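CDNA FLJ56608, highly similar to Homo sapiens chloride channel, calcium activated, family member 1 (CLCA1), mRNA (PDB 6PYO) probably helps regulate calcium-activated chloride conductance and mucus secretion as a secreted, self-cleaving metalloprotease, of which this chain is the calcium-binding von Willebrand factor type A domain. Local coordinates at residues G84-T96 against I109-C123. Residues are numbered along the deposited sequence; the frame is centred on the assembly and turned at random.
Sequences GTSICSGLRSAFT and IVLLTDGEDNTISGC. With CA (calcium ion), chain C.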
ATOM      1  N   GLY A  84     -12.945   1.128  10.916  1.00 33.03           N
ATOM      2  CA  GLY A  84     -12.765  -0.297  10.803  1.00 35.79           C
ATOM      3  C   GLY A  84     -11.683  -0.631   9.796  1.00 44.12           C
ATOM      4  O   GLY A  84     -10.983   0.231   9.261  1.00 39.60           O
ATOM      5  N   THR A  85     -11.569  -1.918   9.525  1.00 43.49           N
ATOM      6  CA  THR A  85     -10.460  -2.475   8.780  1.00 41.33           C
ATOM      7  C   THR A  85     -10.984  -3.238   7.573  1.00 44.55           C
ATOM      8  O   THR A  85     -11.801  -4.147   7.727  1.00 42.19           O
ATOM      9  CB  THR A  85      -9.633  -3.404   9.642  1.00 34.59           C
ATOM     10  OG1 THR A  85      -9.148  -2.693  10.788  1.00 32.68           O
ATOM     11  CG2 THR A  85      -8.422  -3.907   8.823  1.00 44.54           C
ATOM     12  N   SER A  86     -10.488  -2.884   6.371  1.00 38.74           N
ATOM     13  CA  SER A  86     -10.700  -3.725   5.190  1.00 39.07           C
ATOM     14  C   SER A  86      -9.467  -3.610   4.277  1.00 36.96           C
ATOM     15  O   SER A  86      -9.383  -2.725   3.422  1.00 36.80           O
ATOM     16  CB  SER A  86     -11.983  -3.350   4.464  1.00 41.47           C
ATOM     17  OG  SER A  86     -12.140  -4.137   3.297  1.00 42.81           O
ATOM     18  N   ILE A  87      -8.525  -4.538   4.459  1.00 36.71           N
ATOM     19  CA  ILE A  87      -7.378  -4.601   3.555  1.00 40.74           C
ATOM     20  C   ILE A  87      -7.866  -4.709   2.123  1.00 36.04           C
ATOM     21  O   ILE A  87      -7.348  -4.044   1.214  1.00 37.68           O
ATOM     22  CB  ILE A  87      -6.442  -5.762   3.938  1.00 44.17           C
ATOM     23  CG1 ILE A  87      -5.711  -5.375   5.223  1.00 45.79           C
ATOM     24  CG2 ILE A  87      -5.492  -6.047   2.776  1.00 46.51           C
ATOM     25  CD1 ILE A  87      -4.791  -6.420   5.772  1.00 50.66           C
ATOM     26  N   CYS A  88      -8.896  -5.528   1.899  1.00 38.85           N
ATOM     27  CA  CYS A  88      -9.341  -5.790   0.539  1.00 41.05           C
ATOM     28  C   CYS A  88      -9.885  -4.541  -0.117  1.00 41.50           C
ATOM     29  O   CYS A  88      -9.652  -4.327  -1.314  1.00 43.89           O
ATOM     30  CB  CYS A  88     -10.375  -6.923   0.511  1.00 47.83           C
ATOM     31  SG  CYS A  88      -9.591  -8.575   0.685  1.00 66.87           S
ATOM     32  N   SER A  89     -10.597  -3.685   0.639  1.00 37.13           N
ATOM     33  CA  SER A  89     -11.028  -2.412   0.062  1.00 45.53           C
ATOM     34  C   SER A  89      -9.836  -1.580  -0.394  1.00 36.40           C
ATOM     35  O   SER A  89      -9.911  -0.876  -1.410  1.00 35.30           O
ATOM     36  CB  SER A  89     -11.832  -1.567   1.068  1.00 42.41           C
ATOM     37  OG  SER A  89     -12.849  -2.324   1.680  1.00 52.24           O
ATOM     38  N   GLY A  90      -8.770  -1.559   0.421  1.00 34.04           N
ATOM     39  CA  GLY A  90      -7.600  -0.789   0.068  1.00 39.18           C
ATOM     40  C   GLY A  90      -6.917  -1.328  -1.178  1.00 37.46           C
ATOM     41  O   GLY A  90      -6.504  -0.558  -2.043  1.00 36.77           O
ATOM     42  N   LEU A  91      -6.827  -2.663  -1.307  1.00 37.77           N
ATOM     43  CA  LEU A  91      -6.190  -3.246  -2.489  1.00 35.11           C
ATOM     44  C   LEU A  91      -7.032  -3.032  -3.746  1.00 43.14           C
ATOM     45  O   LEU A  91      -6.505  -2.651  -4.800  1.00 40.47           O
ATOM     46  CB  LEU A  91      -5.910  -4.727  -2.263  1.00 34.51           C
ATOM     47  CG  LEU A  91      -4.976  -5.075  -1.113  1.00 38.40           C
ATOM     48  CD1 LEU A  91      -4.871  -6.585  -0.931  1.00 38.79           C
ATOM     49  CD2 LEU A  91      -3.589  -4.449  -1.315  1.00 40.65           C
ATOM     50  N   ARG A  92      -8.344  -3.241  -3.661  1.00 42.63           N
ATOM     51  CA  ARG A  92      -9.202  -2.963  -4.813  1.00 43.15           C
ATOM     52  C   ARG A  92      -9.053  -1.517  -5.258  1.00 42.46           C
ATOM     53  O   ARG A  92      -8.971  -1.224  -6.461  1.00 43.46           O
ATOM     54  CB  ARG A  92     -10.674  -3.268  -4.470  1.00 47.02           C
ATOM     55  CG  ARG A  92     -11.083  -4.738  -4.563  1.00 53.83           C
ATOM     56  CD  ARG A  92     -12.341  -5.053  -3.728  1.00 56.08           C
ATOM     57  NE  ARG A  92     -12.407  -6.482  -3.436  1.00 64.73           N
ATOM     58  CZ  ARG A  92     -13.019  -7.023  -2.388  1.00 57.36           C
ATOM     59  NH1 ARG A  92     -13.648  -6.260  -1.508  1.00 61.55           N
ATOM     60  NH2 ARG A  92     -12.986  -8.341  -2.225  1.00 58.69           N
ATOM     61  N   SER A  93      -9.046  -0.585  -4.297  1.00 39.07           N
ATOM     62  CA  SER A  93      -8.858   0.817  -4.664  1.00 44.02           C
ATOM     63  C   SER A  93      -7.494   1.057  -5.319  1.00 38.45           C
ATOM     64  O   SER A  93      -7.383   1.820  -6.283  1.00 37.63           O
ATOM     65  CB  SER A  93      -9.027   1.681  -3.424  1.00 41.38           C
ATOM     66  OG  SER A  93      -8.739   3.018  -3.709  1.00 44.52           O
ATOM     67  N   ALA A  94      -6.440   0.414  -4.814  1.00 40.34           N
ATOM     68  CA  ALA A  94      -5.133   0.534  -5.458  1.00 36.81           C
ATOM     69  C   ALA A  94      -5.192   0.073  -6.914  1.00 35.49           C
ATOM     70  O   ALA A  94      -4.656   0.732  -7.822  1.00 33.36           O
ATOM     71  CB  ALA A  94      -4.105  -0.255  -4.656  1.00 34.35           C
ATOM     72  N   PHE A  95      -5.843  -1.064  -7.153  1.00 37.86           N
ATOM     73  CA  PHE A  95      -5.957  -1.580  -8.516  1.00 42.66           C
ATOM     74  C   PHE A  95      -6.693  -0.597  -9.411  1.00 40.18           C
ATOM     75  O   PHE A  95      -6.297  -0.375 -10.564  1.00 38.34           O
ATOM     76  CB  PHE A  95      -6.666  -2.945  -8.535  1.00 43.77           C
ATOM     77  CG  PHE A  95      -5.909  -4.039  -7.824  1.00 45.97           C
ATOM     78  CD1 PHE A  95      -4.570  -3.900  -7.544  1.00 44.75           C
ATOM     79  CD2 PHE A  95      -6.553  -5.207  -7.425  1.00 52.19           C
ATOM     80  CE1 PHE A  95      -3.861  -4.911  -6.870  1.00 47.38           C
ATOM     81  CE2 PHE A  95      -5.868  -6.199  -6.758  1.00 47.55           C
ATOM     82  CZ  PHE A  95      -4.509  -6.051  -6.484  1.00 47.96           C
ATOM     83  N   THR A  96      -7.771   0.002  -8.906  1.00 40.95           N
ATOM     84  CA  THR A  96      -8.460   1.043  -9.671  1.00 39.06           C
ATOM     85  C   THR A  96      -7.547   2.236  -9.936  1.00 37.47           C
ATOM     86  O   THR A  96      -7.572   2.828 -11.027  1.00 36.59           O
ATOM     87  CB  THR A  96      -9.707   1.501  -8.905  1.00 41.69           C
ATOM     88  OG1 THR A  96     -10.453   0.349  -8.511  1.00 45.30           O
ATOM     89  CG2 THR A  96     -10.581   2.390  -9.765  1.00 51.59           C
ATOM     90  N   ILE A 109       2.218  -3.042  -4.989  1.00 36.12           N
ATOM     91  CA  ILE A 109       1.528  -2.472  -3.830  1.00 32.65           C
ATOM     92  C   ILE A 109       2.473  -2.572  -2.627  1.00 37.60           C
ATOM     93  O   ILE A 109       3.125  -3.604  -2.419  1.00 36.07           O
ATOM     94  CB  ILE A 109       0.208  -3.206  -3.566  1.00 41.02           C
ATOM     95  CG1 ILE A 109      -0.907  -2.693  -4.484  1.00 43.85           C
ATOM     96  CG2 ILE A 109      -0.174  -3.037  -2.117  1.00 34.68           C
ATOM     97  CD1 ILE A 109      -0.623  -2.811  -5.925  1.00 43.44           C
ATOM     98  N   VAL A 110       2.627  -1.478  -1.896  1.00 28.66           N
ATOM     99  CA  VAL A 110       3.303  -1.489  -0.602  1.00 27.95           C
ATOM    100  C   VAL A 110       2.176  -1.398   0.434  1.00 38.20           C
ATOM    101  O   VAL A 110       1.572  -0.330   0.618  1.00 32.04           O
ATOM    102  CB  VAL A 110       4.323  -0.352  -0.458  1.00 27.57           C
ATOM    103  CG1 VAL A 110       4.977  -0.392   0.918  1.00 33.97           C
ATOM    104  CG2 VAL A 110       5.431  -0.482  -1.563  1.00 33.45           C
ATOM    105  N   LEU A 111       1.892  -2.512   1.096  1.00 31.65           N
ATOM    106  CA  LEU A 111       0.805  -2.639   2.070  1.00 33.12           C
ATOM    107  C   LEU A 111       1.372  -2.481   3.472  1.00 34.79           C
ATOM    108  O   LEU A 111       2.087  -3.364   3.969  1.00 36.92           O
ATOM    109  CB  LEU A 111       0.111  -3.988   1.920  1.00 32.50           C
ATOM    110  CG  LEU A 111      -1.075  -4.271   2.855  1.00 32.70           C
ATOM    111  CD1 LEU A 111      -2.062  -3.101   2.821  1.00 34.67           C
ATOM    112  CD2 LEU A 111      -1.733  -5.566   2.415  1.00 32.43           C
ATOM    113  N   LEU A 112       1.076  -1.349   4.108  1.00 34.19           N
ATOM    114  CA  LEU A 112       1.573  -1.071   5.448  1.00 34.86           C
ATOM    115  C   LEU A 112       0.372  -1.252   6.393  1.00 32.86           C
ATOM    116  O   LEU A 112      -0.621  -0.499   6.318  1.00 32.96           O
ATOM    117  CB  LEU A 112       2.196   0.327   5.547  1.00 36.87           C
ATOM    118  CG  LEU A 112       3.352   0.646   4.559  1.00 38.85           C
ATOM    119  CD1 LEU A 112       3.965   2.016   4.764  1.00 41.76           C
ATOM    120  CD2 LEU A 112       4.456  -0.371   4.643  1.00 43.90           C
ATOM    121  N   THR A 113       0.429  -2.279   7.233  1.00 35.91           N
ATOM    122  CA  THR A 113      -0.747  -2.568   8.065  1.00 38.00           C
ATOM    123  C   THR A 113      -0.325  -3.350   9.290  1.00 42.05           C
ATOM    124  O   THR A 113       0.711  -4.029   9.278  1.00 39.98           O
ATOM    125  CB  THR A 113      -1.795  -3.382   7.290  1.00 39.26           C
ATOM    126  OG1 THR A 113      -2.916  -3.725   8.118  1.00 40.29           O
ATOM    127  CG2 THR A 113      -1.147  -4.698   6.812  1.00 33.66           C
ATOM    128  N   ASP A 114      -1.177  -3.298  10.345  1.00 39.96           N
ATOM    129  CA  ASP A 114      -0.986  -4.234  11.455  1.00 42.27           C
ATOM    130  C   ASP A 114      -1.507  -5.631  11.125  1.00 41.50           C
ATOM    131  O   ASP A 114      -1.243  -6.577  11.877  1.00 48.98           O
ATOM    132  CB  ASP A 114      -1.611  -3.720  12.778  1.00 46.18           C
ATOM    133  CG  ASP A 114      -3.113  -3.481  12.725  1.00 40.96           C
ATOM    134  OD1 ASP A 114      -3.865  -4.112  11.963  1.00 42.00           O
ATOM    135  OD2 ASP A 114      -3.541  -2.624  13.504  1.00 46.27           O
ATOM    136  N   GLY A 115      -2.236  -5.791  10.024  1.00 38.55           N
ATOM    137  CA  GLY A 115      -2.669  -7.101   9.587  1.00 42.70           C
ATOM    138  C   GLY A 115      -3.819  -7.715  10.352  1.00 46.70           C
ATOM    139  O   GLY A 115      -4.162  -8.872  10.094  1.00 50.22           O
ATOM    140  N   GLU A 116      -4.470  -6.964  11.236  1.00 52.07           N
ATOM    141  CA  GLU A 116      -5.557  -7.482  12.067  1.00 41.48           C
ATOM    142  C   GLU A 116      -6.857  -7.413  11.274  1.00 45.99           C
ATOM    143  O   GLU A 116      -7.723  -6.566  11.500  1.00 45.23           O
ATOM    144  CB  GLU A 116      -5.618  -6.695  13.363  1.00 44.99           C
ATOM    145  CG  GLU A 116      -4.377  -6.931  14.164  1.00 41.43           C
ATOM    146  CD  GLU A 116      -4.245  -6.051  15.368  1.00 47.24           C
ATOM    147  OE1 GLU A 116      -5.186  -5.275  15.616  1.00 53.99           O
ATOM    148  OE2 GLU A 116      -3.196  -6.141  16.067  1.00 54.25           O
ATOM    149  N   ASP A 117      -6.983  -8.347  10.330  1.00 45.52           N
ATOM    150  CA  ASP A 117      -8.093  -8.411   9.385  1.00 51.60           C
ATOM    151  C   ASP A 117      -8.267  -9.867   8.980  1.00 59.66           C
ATOM    152  O   ASP A 117      -7.325 -10.476   8.460  1.00 55.08           O
ATOM    153  CB  ASP A 117      -7.799  -7.544   8.168  1.00 50.18           C
ATOM    154  CG  ASP A 117      -8.931  -7.532   7.162  1.00 53.76           C
ATOM    155  OD1 ASP A 117      -9.951  -8.260   7.328  1.00 53.30           O
ATOM    156  OD2 ASP A 117      -8.788  -6.771   6.181  1.00 46.89           O
ATOM    157  N   ASN A 118      -9.453 -10.433   9.225  1.00 57.53           N
ATOM    158  CA  ASN A 118      -9.713 -11.846   8.955  1.00 60.07           C
ATOM    159  C   ASN A 118     -10.560 -12.046   7.701  1.00 54.09           C
ATOM    160  O   ASN A 118     -11.098 -13.134   7.470  1.00 52.49           O
ATOM    161  CB  ASN A 118     -10.369 -12.509  10.181  1.00 62.33           C
ATOM    162  CG  ASN A 118     -11.713 -11.893  10.550  1.00 88.89           C
ATOM    163  OD1 ASN A 118     -12.017 -10.759  10.187  1.00 95.77           O
ATOM    164  ND2 ASN A 118     -12.521 -12.644  11.292  1.00 99.74           N
ATOM    165  N   THR A 119     -10.685 -11.011   6.881  1.00 53.76           N
ATOM    166  CA  THR A 119     -11.446 -11.094   5.645  1.00 53.75           C
ATOM    167  C   THR A 119     -10.566 -10.992   4.403  1.00 46.01           C
ATOM    168  O   THR A 119     -11.095 -10.778   3.305  1.00 46.09           O
ATOM    169  CB  THR A 119     -12.505  -9.996   5.606  1.00 52.98           C
ATOM    170  OG1 THR A 119     -11.918  -8.770   5.147  1.00 53.61           O
ATOM    171  CG2 THR A 119     -13.101  -9.776   7.004  1.00 70.37           C
ATOM    172  N   ILE A 120      -9.252 -11.163   4.548  1.00 50.13           N
ATOM    173  CA  ILE A 120      -8.336 -10.891   3.431  1.00 56.84           C
ATOM    174  C   ILE A 120      -8.590 -11.847   2.274  1.00 51.79           C
ATOM    175  O   ILE A 120      -8.584 -11.434   1.106  1.00 49.80           O
ATOM    176  CB  ILE A 120      -6.869 -10.946   3.888  1.00 47.09           C
ATOM    177  CG1 ILE A 120      -6.603  -9.932   5.006  1.00 50.98           C
ATOM    178  CG2 ILE A 120      -5.943 -10.669   2.699  1.00 53.67           C
ATOM    179  CD1 ILE A 120      -5.237 -10.041   5.658  1.00 51.65           C
ATOM    180  N   SER A 121      -8.849 -13.132   2.578  1.00 55.38           N
ATOM    181  CA  SER A 121      -9.085 -14.148   1.547  1.00 52.72           C
ATOM    182  C   SER A 121     -10.112 -13.693   0.526  1.00 51.12           C
ATOM    183  O   SER A 121     -10.072 -14.125  -0.634  1.00 55.29           O
ATOM    184  CB  SER A 121      -9.535 -15.463   2.203  1.00 56.71           C
ATOM    185  OG  SER A 121     -10.678 -15.252   3.021  1.00 59.17           O
ATOM    186  N   GLY A 122     -10.984 -12.766   0.907  1.00 50.33           N
ATOM    187  CA  GLY A 122     -12.023 -12.312   0.010  1.00 49.50           C
ATOM    188  C   GLY A 122     -11.528 -11.615  -1.236  1.00 59.96           C
ATOM    189  O   GLY A 122     -12.318 -11.425  -2.169  1.00 57.80           O
ATOM    190  N   CYS A 123     -10.257 -11.198  -1.285  1.00 51.27           N
ATOM    191  CA  CYS A 123      -9.747 -10.612  -2.524  1.00 60.01           C
ATOM    192  C   CYS A 123      -8.669 -11.463  -3.189  1.00 55.25           C
ATOM    193  O   CYS A 123      -8.151 -11.066  -4.242  1.00 50.49           O
ATOM    194  CB  CYS A 123      -9.226  -9.180  -2.288  1.00 57.31           C
ATOM    195  SG  CYS A 123      -8.158  -8.887  -0.830  1.00 52.64           S
TER
HETATM  196 CA    CA C 701      -7.475  -2.485  12.124  1.00 38.97          CA
HETATM  197  O   HOH W   1     -10.093  -7.130   3.866  1.00 48.90           O
HETATM  198  O   HOH W   2      -8.145  -4.582  13.085  1.00 46.14           O
HETATM  199  O   HOH W   3      -5.710  -3.238  10.740  1.00 36.31           O
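Asp-117 OD2 takes the backbone N-H of Ile-87 at 2.8 Å, a fairly straight bond (162°) met nearly along the carboxylate's C-O axis. OD2 also accepts from a water, which in turn accepts from Cys-88 N and donates to Thr-119 OG1. The carboxylate therefore sits at the N-terminal end of helix 87-99, whose positive end would probably stabilise its charge. Its other oxygen, OD1, is gripped by Thr-119 N from above the plane and by Thr-119 OG1 on the syn side, which fixes its rotation. Ile-87 reaches past the carboxylate, and its CD1 meets Ile-120 CD1 at 3.7 Å. Ile-87 CG2 touches Leu-111 CD2 at 3.8 Å. Further along, Leu-91 CD2 packs on Ile-109 CG2 at 3.8 Å, and Ile-109 CD1 meets the edge of the Phe-95 ring. The Cys-88 to Cys-123 disulfide (chi3 -74°) ties the helix to the loop after the strand. Thr-85 OG1 binds calcium at 2.2 Å, with Ser-16, Ser-18 and two waters. Asp-114, in the second shell (OD1 4.0 Å from the calcium), hydrogen-bonds through OD2 to the ligand Ser-18. This is the metal ion-dependent adhesion site (MIDAS) at the C-terminal ends of the central parallel strands in a Rossmann-like VWA fold.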